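Local coordinates for protein Non-ribosomal peptide synthetase (Streptomyces halstedii, PDB 3WVN) that is a non-ribosomal peptide synthetase protein of the AMP-binding enzyme family, in the ANL clan, at residues P387-V392 against G426-L431. Numbering follows the deposited sequence.
Sequences PGEITV and GDYGHL
Glu389 meets both Tyr428 and Gly426 where strand 388-392 crosses strand 427-431, and it illustrates how one side chain can combine packing on a ring with a bond to the neighbouring backbone. Glu389 pairs with Tyr428 as an antiparallel non-hydrogen-bonded pair, both side chains on one face. Its CB sits over the phenol ring, 4.2 Å from the centroid of the Tyr428 ring, a CH-pi contact. With CG anti to the backbone N (chi1 -169°), the extended chain carries the carboxylate away from the ring to Gly426, where Glu389 OE2 accepts a hydrogen bond from Gly426 N (2.7 Å) through its anti lone pair, while OE1 has a weak hydrogen bond to His424 ND1.

Ile390 points toward strand 427-431, with its CD1 on the side away from the Tyr428 ring. That CD1 lies 3.9 Å from Asp427 CB and 3.8 Å from Tyr428 C, while CG1 rests against the backbone of Gly429, which presents no side chain there. Leu437, Phe439 and Ile372 enclose the same isoleucine from adjacent strands. The side chain of Asp427 lies about 9 Å from the bound aspartic acid, and its OD2 is hydrogen-bonded to Tyr340 OH.

Backbone bonds fix the register: Gly388 and Gly429 form a hydrogen-bonded pair, with Gly429 N to Gly388 O at 2.8 Å and Gly388 N to Gly429 O at 2.9 Å, and Ile390 N makes a nearly straight bond to Asp427 O (2.9 Å, 174° at the hydrogen). Despite this antiparallel pairing, the short strand axes cross at 91°. Strand 388-393 also pairs with strand 423-425, so it serves both arms of the chain that turns at Gly426. Such a steep crossing between paired strands fits a curled antiparallel sheet, consistent with the distorted beta-barrel of ANL enzymes.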
loop_
_atom_site.group_PDB
_atom_site.type_symbol
_atom_site.label_atom_id
_atom_site.label_comp_id
_atom_site.label_asym_id
_atom_site.label_seq_id
_atom_site.Cartn_x
_atom_site.Cartn_y
_atom_site.Cartn_z
ATOM N N PRO A 387 -16.116 12.393 -23.703
ATOM C CA PRO A 387 -15.155 11.273 -23.480
ATOM C C PRO A 387 -13.798 11.540 -24.118
ATOM O O PRO A 387 -13.714 12.108 -25.194
ATOM C CB PRO A 387 -15.834 10.075 -24.145
ATOM C CG PRO A 387 -17.296 10.422 -24.182
ATOM C CD PRO A 387 -17.346 11.919 -24.378
ATOM N N GLY A 388 -12.751 11.150 -23.420
ATOM C CA GLY A 388 -11.350 11.310 -23.834
ATOM C C GLY A 388 -10.453 10.467 -22.913
ATOM O O GLY A 388 -10.947 9.727 -22.076
ATOM N N GLU A 389 -9.135 10.587 -23.056
ATOM C CA GLU A 389 -8.222 9.867 -22.186
ATOM C C GLU A 389 -8.135 10.536 -20.806
ATOM O O GLU A 389 -7.943 11.744 -20.687
ATOM C CB GLU A 389 -6.823 9.729 -22.775
ATOM C CG GLU A 389 -5.970 8.745 -21.968
ATOM C CD GLU A 389 -4.524 8.649 -22.408
ATOM O OE1 GLU A 389 -4.123 9.417 -23.323
ATOM O OE2 GLU A 389 -3.781 7.839 -21.784
ATOM N N ILE A 390 -8.218 9.714 -19.766
ATOM C CA ILE A 390 -8.137 10.196 -18.415
ATOM C C ILE A 390 -6.669 10.463 -18.157
ATOM O O ILE A 390 -5.809 9.581 -18.349
ATOM C CB ILE A 390 -8.732 9.200 -17.418
ATOM C CG1 ILE A 390 -10.232 9.010 -17.690
ATOM C CG2 ILE A 390 -8.532 9.684 -15.981
ATOM C CD1 ILE A 390 -10.808 7.717 -17.175
ATOM N N THR A 391 -6.386 11.686 -17.718
ATOM C CA THR A 391 -5.022 12.126 -17.463
ATOM C C THR A 391 -5.043 12.789 -16.128
ATOM O O THR A 391 -6.074 13.245 -15.662
ATOM C CB THR A 391 -4.443 13.081 -18.502
ATOM O OG1 THR A 391 -4.867 14.426 -18.280
ATOM C CG2 THR A 391 -4.853 12.657 -19.840
ATOM N N VAL A 392 -3.906 12.779 -15.491
ATOM C CA VAL A 392 -3.841 13.073 -14.090
ATOM C C VAL A 392 -2.608 13.904 -13.864
ATOM O O VAL A 392 -1.554 13.606 -14.378
ATOM C CB VAL A 392 -3.724 11.775 -13.257
ATOM C CG1 VAL A 392 -3.517 12.111 -11.803
ATOM C CG2 VAL A 392 -4.976 10.935 -13.413
ATOM N N GLY A 426 -4.278 5.739 -20.192
ATOM C CA GLY A 426 -4.893 4.876 -21.166
ATOM C C GLY A 426 -6.285 4.413 -20.796
ATOM O O GLY A 426 -6.787 3.519 -21.459
ATOM N N ASP A 427 -6.941 4.984 -19.770
ATOM C CA ASP A 427 -8.367 4.719 -19.586
ATOM C C ASP A 427 -9.102 5.830 -20.262
ATOM O O ASP A 427 -8.547 6.901 -20.447
ATOM C CB ASP A 427 -8.771 4.577 -18.124
ATOM C CG ASP A 427 -8.088 3.402 -17.473
ATOM O OD1 ASP A 427 -7.961 2.392 -18.159
ATOM O OD2 ASP A 427 -7.665 3.475 -16.300
ATOM N N TYR A 428 -10.339 5.577 -20.676
ATOM C CA TYR A 428 -11.091 6.616 -21.340
ATOM C C TYR A 428 -12.372 6.911 -20.571
ATOM O O TYR A 428 -13.036 6.019 -20.047
ATOM C CB TYR A 428 -11.375 6.253 -22.812
ATOM C CG TYR A 428 -10.162 6.404 -23.687
ATOM C CD1 TYR A 428 -9.969 7.525 -24.461
ATOM C CD2 TYR A 428 -9.205 5.413 -23.722
ATOM C CE1 TYR A 428 -8.838 7.665 -25.247
ATOM C CE2 TYR A 428 -8.064 5.532 -24.480
ATOM C CZ TYR A 428 -7.884 6.662 -25.242
ATOM O OH TYR A 428 -6.767 6.729 -26.038
ATOM N N GLY A 429 -12.742 8.181 -20.542
ATOM C CA GLY A 429 -13.973 8.559 -19.874
ATOM C C GLY A 429 -14.212 10.051 -19.922
ATOM O O GLY A 429 -13.574 10.779 -20.679
ATOM N N HIS A 430 -15.088 10.506 -19.058
ATOM C CA HIS A 430 -15.428 11.920 -19.050
ATOM C C HIS A 430 -15.655 12.427 -17.628
ATOM O O HIS A 430 -15.930 11.662 -16.721
ATOM C CB HIS A 430 -16.676 12.132 -19.933
ATOM C CG HIS A 430 -17.913 11.479 -19.393
ATOM N ND1 HIS A 430 -18.221 10.158 -19.631
ATOM C CD2 HIS A 430 -18.925 11.978 -18.636
ATOM C CE1 HIS A 430 -19.384 9.875 -19.063
ATOM N NE2 HIS A 430 -19.832 10.961 -18.449
ATOM N N LEU A 431 -15.506 13.731 -17.456
ATOM C CA LEU A 431 -15.965 14.413 -16.246
ATOM C C LEU A 431 -17.357 14.953 -16.461
ATOM O O LEU A 431 -17.659 15.452 -17.538
ATOM C CB LEU A 431 -15.039 15.544 -15.951
ATOM C CG LEU A 431 -13.641 15.085 -15.595
ATOM C CD1 LEU A 431 -12.789 16.292 -15.232
ATOM C CD2 LEU A 431 -13.652 14.082 -14.463
#